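432aa long hypothetical deoxyribodipyrimidine photolyase (Sulfolobus tokodaii, PDB 2E0I) probably uses light energy captured through bound FAD to split cyclobutane pyrimidine dimers in damaged DNA, with a second FAD likely acting as light-harvesting cofactor. Local coordinates at residues 183-186 / 190-193; 212-217 / 232-237. All coordinates share one frame; numbering follows the deposited sequence.

Interaction 1 (183-186 / 190-193); sequences PLFR and REGL
The flat carboxylate of Glu191 meets the edge of the Phe185 ring: OE1 lies near the ring plane, 4.0 Å from Phe185 CB, so the ring borders the acid without stacking on it. Phe53 of helix 48-66 touches both residues, and Val339 packs on Phe185. On Arg186 the partner is the backbone and not the guanidinium. Arg186 N donates to Glu191 OE2 at 2.7 Å, approaching on the syn side of the carboxylate and 25° out of its plane, and makes a second, weak bond to Glu191 OE1 at 3.3 Å. Glu191 spans the gap from its helix to the loop because chi1 (172°) turns CG opposite the backbone N and the chain stays extended beyond. The Arg186 chain crosses the acid at about a right angle, with CB 3.5 Å from Glu191 OE2, and then leads away; its NE stays 5.9 Å from that oxygen, and no salt bridge forms. OE1 also accepts a bond from Gly187 N and is hydrogen-bonded to His219 NE2. With an alanine here, Arg186 N and Gly187 N would probably be left without the carboxylate that takes up both and His219 without its mate, freeing the loop to shift against the helix. This is a side-chain-to-backbone tie between the loop of residues 183-186 and the first turn of helix 189-196. Two backbone N-H groups converging on one carboxylate, near a helix N terminus, would be expected to favour the ionised form of Glu191.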
loop_
_atom_site.group_PDB
_atom_site.type_symbol
_atom_site.label_atom_id
_atom_site.label_comp_id
_atom_site.label_asym_id
_atom_site.label_seq_id
_atom_site.Cartn_x
_atom_site.Cartn_y
_atom_site.Cartn_z
ATOM N N PRO A 183 -1.206 14.502 8.034
ATOM C CA PRO A 183 -2.274 15.420 8.428
ATOM C C PRO A 183 -3.590 14.982 7.803
ATOM O O PRO A 183 -4.658 15.484 8.151
ATOM C CB PRO A 183 -1.800 16.750 7.858
ATOM C CG PRO A 183 -1.102 16.334 6.598
ATOM C CD PRO A 183 -0.290 15.144 7.069
ATOM N N LEU A 184 -3.504 14.023 6.893
ATOM C CA LEU A 184 -4.667 13.560 6.159
ATOM C C LEU A 184 -5.366 12.289 6.666
ATOM O O LEU A 184 -6.477 11.973 6.231
ATOM C CB LEU A 184 -4.242 13.407 4.701
ATOM C CG LEU A 184 -5.269 13.044 3.653
ATOM C CD1 LEU A 184 -6.464 13.977 3.777
ATOM C CD2 LEU A 184 -4.614 13.130 2.276
ATOM N N PHE A 185 -4.725 11.562 7.575
ATOM C CA PHE A 185 -5.302 10.332 8.115
ATOM C C PHE A 185 -5.083 10.280 9.609
ATOM O O PHE A 185 -4.186 10.936 10.138
ATOM C CB PHE A 185 -4.642 9.080 7.512
ATOM C CG PHE A 185 -4.762 8.978 6.026
ATOM C CD1 PHE A 185 -3.865 9.642 5.205
ATOM C CD2 PHE A 185 -5.800 8.249 5.451
ATOM C CE1 PHE A 185 -3.999 9.590 3.826
ATOM C CE2 PHE A 185 -5.950 8.186 4.072
ATOM C CZ PHE A 185 -5.049 8.857 3.256
ATOM N N ARG A 186 -5.888 9.484 10.293
ATOM C CA ARG A 186 -5.733 9.351 11.725
ATOM C C ARG A 186 -5.634 7.888 12.089
ATOM O O ARG A 186 -5.300 7.558 13.220
ATOM C CB ARG A 186 -6.896 10.031 12.452
ATOM C CG ARG A 186 -6.912 11.540 12.199
ATOM C CD ARG A 186 -8.027 12.277 12.927
ATOM N NE ARG A 186 -7.763 12.480 14.345
ATOM C CZ ARG A 186 -8.602 13.038 15.220
ATOM N NH1 ARG A 186 -8.225 13.162 16.488
ATOM N NH2 ARG A 186 -9.807 13.466 14.849
ATOM N N ARG A 190 -12.615 3.119 13.055
ATOM C CA ARG A 190 -13.665 4.126 13.087
ATOM C C ARG A 190 -13.525 5.110 11.928
ATOM O O ARG A 190 -14.502 5.410 11.251
ATOM C CB ARG A 190 -13.625 4.877 14.404
ATOM C CG ARG A 190 -14.882 4.754 15.199
ATOM C CD ARG A 190 -14.603 4.133 16.537
ATOM N NE ARG A 190 -15.829 4.083 17.304
ATOM C CZ ARG A 190 -16.139 3.173 18.225
ATOM N NH1 ARG A 190 -17.314 3.270 18.841
ATOM N NH2 ARG A 190 -15.311 2.176 18.530
ATOM N N GLU A 191 -12.318 5.618 11.696
ATOM C CA GLU A 191 -12.091 6.549 10.589
ATOM C C GLU A 191 -12.332 5.801 9.286
ATOM O O GLU A 191 -12.872 6.359 8.332
ATOM C CB GLU A 191 -10.646 7.076 10.592
ATOM C CG GLU A 191 -10.286 7.905 9.344
ATOM C CD GLU A 191 -8.792 8.220 9.223
ATOM O OE1 GLU A 191 -7.986 7.304 8.947
ATOM O OE2 GLU A 191 -8.420 9.399 9.404
ATOM N N GLY A 192 -11.908 4.538 9.262
ATOM C CA GLY A 192 -12.066 3.717 8.082
ATOM C C GLY A 192 -13.507 3.619 7.625
ATOM O O GLY A 192 -13.820 3.866 6.458
ATOM N N LEU A 193 -14.391 3.262 8.545
ATOM C CA LEU A 193 -15.800 3.118 8.216
ATOM C C LEU A 193 -16.382 4.457 7.822
ATOM O O LEU A 193 -17.255 4.536 6.958
ATOM C CB LEU A 193 -16.559 2.543 9.403
ATOM C CG LEU A 193 -16.115 1.124 9.781
ATOM C CD1 LEU A 193 -16.742 0.755 11.109
ATOM C CD2 LEU A 193 -16.494 0.121 8.672
#

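Interaction 2 (212-217 / 232-237). With FAD (flavin-adenine dinucleotide), chain E.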
loop_
_atom_site.group_PDB
_atom_site.type_symbol
_atom_site.label_atom_id
_atom_site.label_comp_id
_atom_site.label_asym_id
_atom_site.label_seq_id
_atom_site.Cartn_x
_atom_site.Cartn_y
_atom_site.Cartn_z
ATOM N N ASN A 212 -13.088 12.995 -5.038
ATOM C CA ASN A 212 -13.792 11.782 -5.386
ATOM C C ASN A 212 -13.117 10.446 -5.182
ATOM O O ASN A 212 -13.471 9.471 -5.828
ATOM C CB ASN A 212 -14.310 11.907 -6.816
ATOM C CG ASN A 212 -15.329 13.037 -6.961
ATOM O OD1 ASN A 212 -16.356 13.059 -6.272
ATOM N ND2 ASN A 212 -15.043 13.984 -7.851
ATOM N N ASN A 213 -12.154 10.395 -4.273
ATOM C CA ASN A 213 -11.481 9.143 -3.958
ATOM C C ASN A 213 -11.837 8.803 -2.514
ATOM O O ASN A 213 -11.954 9.696 -1.677
ATOM C CB ASN A 213 -9.974 9.284 -4.121
ATOM C CG ASN A 213 -9.586 9.690 -5.514
ATOM O OD1 ASN A 213 -9.555 10.879 -5.841
ATOM N ND2 ASN A 213 -9.303 8.704 -6.359
ATOM N N TYR A 214 -12.026 7.522 -2.220
ATOM C CA TYR A 214 -12.408 7.129 -0.872
ATOM C C TYR A 214 -11.282 7.198 0.133
ATOM O O TYR A 214 -11.534 7.182 1.336
ATOM C CB TYR A 214 -12.973 5.714 -0.848
ATOM C CG TYR A 214 -14.267 5.535 -1.589
ATOM C CD1 TYR A 214 -14.283 5.288 -2.963
ATOM C CD2 TYR A 214 -15.479 5.589 -0.916
ATOM C CE1 TYR A 214 -15.480 5.093 -3.645
ATOM C CE2 TYR A 214 -16.691 5.401 -1.592
ATOM C CZ TYR A 214 -16.685 5.157 -2.952
ATOM O OH TYR A 214 -17.882 4.999 -3.615
ATOM N N ARG A 215 -10.047 7.270 -0.353
ATOM C CA ARG A 215 -8.889 7.314 0.529
ATOM C C ARG A 215 -8.925 6.136 1.501
ATOM O O ARG A 215 -8.632 6.288 2.690
ATOM C CB ARG A 215 -8.873 8.627 1.309
ATOM C CG ARG A 215 -8.180 9.753 0.591
ATOM C CD ARG A 215 -8.188 10.999 1.439
ATOM N NE ARG A 215 -9.481 11.664 1.336
ATOM C CZ ARG A 215 -10.158 12.153 2.369
ATOM N NH1 ARG A 215 -9.662 12.046 3.601
ATOM N NH2 ARG A 215 -11.325 12.753 2.165
ATOM N N LEU A 216 -9.282 4.964 0.986
ATOM C CA LEU A 216 -9.371 3.763 1.804
ATOM C C LEU A 216 -8.142 2.860 1.824
ATOM O O LEU A 216 -8.020 2.017 2.714
ATOM C CB LEU A 216 -10.562 2.916 1.361
ATOM C CG LEU A 216 -11.965 3.206 1.895
ATOM C CD1 LEU A 216 -12.937 2.312 1.170
ATOM C CD2 LEU A 216 -12.043 2.948 3.395
ATOM N N SER A 217 -7.242 3.028 0.857
ATOM C CA SER A 217 -6.055 2.171 0.758
ATOM C C SER A 217 -5.325 1.893 2.077
ATOM O O SER A 217 -5.065 0.739 2.424
ATOM C CB SER A 217 -5.082 2.745 -0.259
ATOM O OG SER A 217 -4.891 4.121 -0.004
ATOM N N TYR A 232 -18.919 -5.799 0.366
ATOM C CA TYR A 232 -20.355 -5.832 0.532
ATOM C C TYR A 232 -21.002 -4.477 0.748
ATOM O O TYR A 232 -22.147 -4.258 0.373
ATOM C CB TYR A 232 -20.725 -6.792 1.658
ATOM C CG TYR A 232 -20.810 -8.208 1.168
ATOM C CD1 TYR A 232 -19.799 -9.133 1.435
ATOM C CD2 TYR A 232 -21.876 -8.613 0.365
ATOM C CE1 TYR A 232 -19.853 -10.431 0.906
ATOM C CE2 TYR A 232 -21.934 -9.898 -0.169
ATOM C CZ TYR A 232 -20.925 -10.796 0.103
ATOM O OH TYR A 232 -20.996 -12.046 -0.452
ATOM N N THR A 233 -20.273 -3.552 1.339
ATOM C CA THR A 233 -20.834 -2.242 1.582
ATOM C C THR A 233 -21.011 -1.490 0.280
ATOM O O THR A 233 -21.935 -0.695 0.135
ATOM C CB THR A 233 -19.930 -1.435 2.504
ATOM O OG1 THR A 233 -19.734 -2.166 3.716
ATOM C CG2 THR A 233 -20.565 -0.103 2.839
ATOM N N GLN A 234 -20.135 -1.761 -0.677
ATOM C CA GLN A 234 -20.156 -1.083 -1.964
ATOM C C GLN A 234 -20.531 -2.012 -3.112
ATOM O O GLN A 234 -20.366 -1.659 -4.279
ATOM C CB GLN A 234 -18.770 -0.506 -2.222
ATOM C CG GLN A 234 -18.279 0.360 -1.101
ATOM C CD GLN A 234 -18.922 1.722 -1.145
ATOM O OE1 GLN A 234 -18.542 2.558 -1.967
ATOM N NE2 GLN A 234 -19.917 1.954 -0.280
ATOM N N LYS A 235 -21.041 -3.192 -2.779
ATOM C CA LYS A 235 -21.396 -4.192 -3.780
ATOM C C LYS A 235 -22.062 -3.638 -5.028
ATOM O O LYS A 235 -21.802 -4.120 -6.136
ATOM C CB LYS A 235 -22.285 -5.265 -3.162
ATOM C CG LYS A 235 -22.368 -6.520 -3.998
ATOM C CD LYS A 235 -23.066 -7.616 -3.230
ATOM C CE LYS A 235 -23.093 -8.901 -4.029
ATOM N NZ LYS A 235 -23.722 -10.018 -3.241
ATOM N N GLY A 236 -22.898 -2.620 -4.864
ATOM C CA GLY A 236 -23.574 -2.060 -6.016
ATOM C C GLY A 236 -22.759 -1.164 -6.932
ATOM O O GLY A 236 -23.202 -0.850 -8.031
ATOM N N LYS A 237 -21.575 -0.744 -6.509
ATOM C CA LYS A 237 -20.769 0.142 -7.345
ATOM C C LYS A 237 -19.690 -0.600 -8.136
ATOM O O LYS A 237 -18.553 -0.745 -7.690
ATOM C CB LYS A 237 -20.145 1.216 -6.473
ATOM C CG LYS A 237 -21.133 1.848 -5.519
ATOM C CD LYS A 237 -20.411 2.778 -4.562
ATOM C CE LYS A 237 -21.327 3.304 -3.465
ATOM N NZ LYS A 237 -20.614 4.275 -2.569
HETATM P PA FAD E . -9.759 5.351 -4.884
HETATM O O1A FAD E . -10.740 6.057 -4.028
HETATM O O2A FAD E . -9.823 5.266 -6.359
HETATM O O5B FAD E . -10.302 3.876 -4.532
HETATM C C5B FAD E . -10.122 2.774 -5.424
HETATM C C4B FAD E . -9.697 1.531 -4.639
HETATM O O4B FAD E . -9.491 0.405 -5.508
HETATM C C3B FAD E . -8.366 1.800 -3.934
HETATM O O3B FAD E . -8.635 2.218 -2.593
HETATM C C2B FAD E . -7.778 0.392 -3.894
HETATM O O2B FAD E . -8.448 -0.384 -2.898
HETATM C C1B FAD E . -8.161 -0.099 -5.290
HETATM N N9A FAD E . -7.257 0.439 -6.334
HETATM C C8A FAD E . -7.467 1.504 -7.106
HETATM N N7A FAD E . -6.475 1.620 -7.987
HETATM C C5A FAD E . -5.622 0.622 -7.774
HETATM C C6A FAD E . -4.423 0.216 -8.352
HETATM N N6A FAD E . -3.904 0.877 -9.381
HETATM N N1A FAD E . -3.797 -0.864 -7.862
HETATM C C2A FAD E . -4.293 -1.551 -6.847
HETATM N N3A FAD E . -5.433 -1.198 -6.278
HETATM C C4A FAD E . -6.114 -0.127 -6.714
HETATM N N1 FAD E . -2.043 1.373 -3.620
HETATM C C2 FAD E . -1.721 0.908 -2.339
HETATM O O2 FAD E . -2.605 0.600 -1.543
HETATM N N3 FAD E . -0.381 0.844 -1.936
HETATM C C4 FAD E . 0.625 1.255 -2.819
HETATM O O4 FAD E . 1.804 1.145 -2.488
HETATM C C4X FAD E . 0.297 1.731 -4.084
HETATM N N5 FAD E . 1.307 2.219 -4.921
HETATM C C5X FAD E . 0.997 2.683 -6.206
HETATM C C6 FAD E . 2.021 3.148 -7.025
HETATM C C7 FAD E . 1.731 3.578 -8.315
HETATM C C7M FAD E . 2.881 4.055 -9.205
HETATM C C8 FAD E . 0.417 3.549 -8.780
HETATM C C8M FAD E . 0.072 3.990 -10.204
HETATM C C9 FAD E . -0.600 3.084 -7.952
HETATM C C9A FAD E . -0.321 2.641 -6.661
HETATM N N10 FAD E . -1.337 2.148 -5.821
HETATM C C10 FAD E . -1.033 1.789 -4.497
HETATM C "C1'" FAD E . -2.733 2.045 -6.315
HETATM C "C2'" FAD E . -3.663 3.244 -6.105
HETATM O "O2'" FAD E . -3.068 4.436 -6.624
HETATM C "C3'" FAD E . -4.044 3.441 -4.636
HETATM O "O3'" FAD E . -4.590 2.224 -4.122
HETATM C "C4'" FAD E . -5.091 4.546 -4.477
HETATM O "O4'" FAD E . -4.602 5.773 -5.027
HETATM C "C5'" FAD E . -5.445 4.760 -3.004
HETATM O "O5'" FAD E . -6.348 5.860 -2.843
HETATM P P FAD E . -7.939 5.637 -2.740
HETATM O O1P FAD E . -8.189 4.589 -1.726
HETATM O O2P FAD E . -8.553 6.968 -2.536
HETATM O O3P FAD E . -8.329 5.062 -4.196
#
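Lys237 NZ is held by two oxygens: it donates to Tyr214 OH at 3.0 Å across the contact and to Gln234 OE1 at 2.8 Å within its own segment. It reaches Tyr214 at the edge of the ring, near its plane, by a chain extended beyond CG. Lys237 NZ comes to Gln234 OE1 from the side of the C=O bond, at a C=O...donor angle of 110° and tilted 26° from the carbonyl plane. Gln234 folds back at chi2 to bring OE1 there, its amide plane 80° from the Tyr214 ring. A type I turn from Gln234 to Lys237, closed by the bond from Lys237 N to Gln234 O, puts both side chains on the same phenol. At the other end of Tyr214 the backbone wraps round the FAD diphosphate. Tyr214 N gives a 2.7 Å bond to FAD O1A and Arg215 N an equally short one to O2P, while FAD O1P is gripped twice, by Leu216 N at 2.9 Å and Ser217 N at 3.2 Å. Successive N-H groups thus bind the pyrophosphate in the photolyase FAD pocket, and the helix start at Ser217 would add to the pull on its charge. Phe240 of helix 238-256 meets the Tyr214 ring edge to face, and Leu196 of helix 189-196 touches Leu216 and Gln234; the contact thus lies between these two helices, beside the turn leading from helix 227-233 into helix 238-256.

Overall arrangement
Following the chain from the N terminus, interaction 1 comes first and closes a very short loop, with just three residues between its segments, leading into helix 189-196. Interaction 2 opens later and closes a longer excursion that contains most of helices 217-221 and 227-233, ending just ahead of helix 238-256. The two stand in series, neither nested nor crossed, with centres about 15 Å apart. They nevertheless touch: Phe185 packs on the backbone of Arg215, Leu184 on its guanidinium, and Gly192 O on Leu216. Both the 183-186 loop and helix 189-196 therefore pack directly against the FAD-binding loop, and helix 217-221, within the later excursion, also reaches back to interaction 1.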